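PDB 6K4X: metallo-beta-lactamase from Serratia marcescens, which hydrolyses the beta-lactam ring of antibiotics with two zinc ions, as a subclass B3 metallo-beta-lactamase. Local coordinates for residues T13-T18 with C208-A213. Sequence-based numbering, arbitrary orientation.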
# COMPACT_ATOMS: atom_id res chain seq x y z
N THR A 13 -11.40 -6.69 -11.09
CA THR A 13 -11.46 -5.24 -11.29
C THR A 13 -12.30 -4.62 -10.19
O THR A 13 -13.42 -5.06 -9.92
CB THR A 13 -12.01 -4.89 -12.67
OG1 THR A 13 -11.11 -5.44 -13.62
CG2 THR A 13 -12.18 -3.39 -12.86
N ILE A 14 -11.79 -3.58 -9.54
CA ILE A 14 -12.51 -2.88 -8.50
C ILE A 14 -13.33 -1.74 -9.10
O ILE A 14 -14.51 -1.56 -8.77
CB ILE A 14 -11.53 -2.40 -7.41
CG1 ILE A 14 -11.09 -3.61 -6.59
CG2 ILE A 14 -12.14 -1.32 -6.52
CD1 ILE A 14 -9.96 -3.38 -5.63
N TYR A 15 -12.73 -0.93 -9.97
CA TYR A 15 -13.46 0.16 -10.62
C TYR A 15 -12.64 0.63 -11.81
O TYR A 15 -11.44 0.93 -11.65
CB TYR A 15 -13.68 1.33 -9.66
CG TYR A 15 -14.69 2.32 -10.18
CD1 TYR A 15 -16.05 2.09 -9.97
CD2 TYR A 15 -14.32 3.44 -10.89
CE1 TYR A 15 -17.01 2.96 -10.48
CE2 TYR A 15 -15.27 4.32 -11.40
CZ TYR A 15 -16.61 4.05 -11.22
OH TYR A 15 -17.57 4.90 -11.71
N GLY A 16 -13.24 0.73 -12.98
CA GLY A 16 -12.55 1.27 -14.13
C GLY A 16 -11.26 0.51 -14.39
O GLY A 16 -11.27 -0.68 -14.65
N ASN A 17 -10.14 1.22 -14.41
CA ASN A 17 -8.82 0.65 -14.67
C ASN A 17 -8.04 0.30 -13.39
O ASN A 17 -6.81 0.14 -13.48
CB ASN A 17 -8.00 1.59 -15.55
CG ASN A 17 -7.75 2.95 -14.91
OD1 ASN A 17 -8.57 3.45 -14.13
ND2 ASN A 17 -6.64 3.58 -15.26
N THR A 18 -8.73 0.19 -12.25
CA THR A 18 -8.12 -0.24 -11.01
C THR A 18 -8.44 -1.72 -10.78
O THR A 18 -9.61 -2.07 -10.62
CB THR A 18 -8.66 0.56 -9.82
OG1 THR A 18 -8.26 1.93 -9.94
CG2 THR A 18 -8.18 0.03 -8.49
N CYS A 208 -11.82 10.26 -0.87
CA CYS A 208 -11.67 8.81 -0.69
C CYS A 208 -12.95 8.03 -0.97
O CYS A 208 -13.55 7.50 -0.01
CB CYS A 208 -11.25 8.56 0.76
SG CYS A 208 -11.01 6.83 1.25
N ASP A 209 -13.30 7.80 -2.23
CA ASP A 209 -14.48 7.02 -2.56
C ASP A 209 -14.23 5.53 -2.37
O ASP A 209 -15.13 4.83 -1.90
CB ASP A 209 -14.93 7.27 -4.00
CG ASP A 209 -15.36 8.70 -4.24
OD1 ASP A 209 -16.23 9.17 -3.46
OD2 ASP A 209 -14.85 9.32 -5.16
N ILE A 210 -13.07 5.04 -2.80
CA ILE A 210 -12.72 3.62 -2.73
C ILE A 210 -11.37 3.53 -2.04
O ILE A 210 -10.38 4.00 -2.61
CB ILE A 210 -12.65 2.98 -4.13
CG1 ILE A 210 -14.01 3.06 -4.82
CG2 ILE A 210 -12.10 1.56 -4.05
CD1 ILE A 210 -13.95 2.71 -6.30
N ALA A 211 -11.34 2.93 -0.86
CA ALA A 211 -10.07 2.69 -0.16
C ALA A 211 -9.69 1.23 -0.29
O ALA A 211 -10.52 0.34 -0.04
CB ALA A 211 -10.15 3.12 1.28
N ILE A 212 -8.45 0.99 -0.69
CA ILE A 212 -7.85 -0.31 -0.74
C ILE A 212 -6.71 -0.28 0.27
O ILE A 212 -5.73 0.42 0.07
CB ILE A 212 -7.34 -0.66 -2.15
CG1 ILE A 212 -8.49 -0.61 -3.16
CG2 ILE A 212 -6.64 -2.00 -2.14
CD1 ILE A 212 -8.10 -0.25 -4.57
N ALA A 213 -6.87 -0.97 1.40
CA ALA A 213 -5.86 -0.96 2.45
C ALA A 213 -4.78 -1.99 2.16
O ALA A 213 -5.07 -3.06 1.64
CB ALA A 213 -6.49 -1.21 3.79
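Thr18 O, on the residue whose methyl CG2 touches Ile212 CD1, is gripped by two backbone donors: Ile14 N at 2.9 Å and, weakly, Tyr15 N. With Ile14 and Tyr15 both facing Thr18, this is a classic beta bulge. Thr18 N in turn hydrogen-bonds to Tyr15 O at 2.9 Å, closing a type II' turn from Tyr15 to Thr18, whose second residue, Gly16, has the positive phi (56°) this turn requires. In this bulge and turn the side chains of Ile14, Tyr15 and Thr18 all start toward strand 210-213, whose alternate residues Ile210 and Ile212 answer them.

Ile14 divides its branches between the two. With CG1 beside the backbone N (chi1 -74°) and CG2 anti to it, the branches part: CG2 meets CG2 of Ile210 at 3.8 Å as these side chains slide past each other in opposite directions, while Ile14 CD1 reaches CD1 of Ile212 tip to tip at 3.8 Å. Thr18 CG2 comes to the same Ile212 CD1 at 3.9 Å. Thr18 OG1 instead hydrogen-bonds with Ser161 OG and Trp159 NE1. The side chains of Tyr15 and Ile210 cross at about a right angle, with Ile210 CD1 3.6 Å from Tyr15 CB; the phenol leads away, its OH hydrogen-bonded to Lys166 O.

Strands 12-15 and 18-20 belong to one sheet and 210-213 to the other, so the contact packs together the two sheets of the alpha-beta/beta-alpha sandwich. Every touching pair is carbon to carbon and all five residues are buried, implying cohesion by dispersion and the hydrophobic effect.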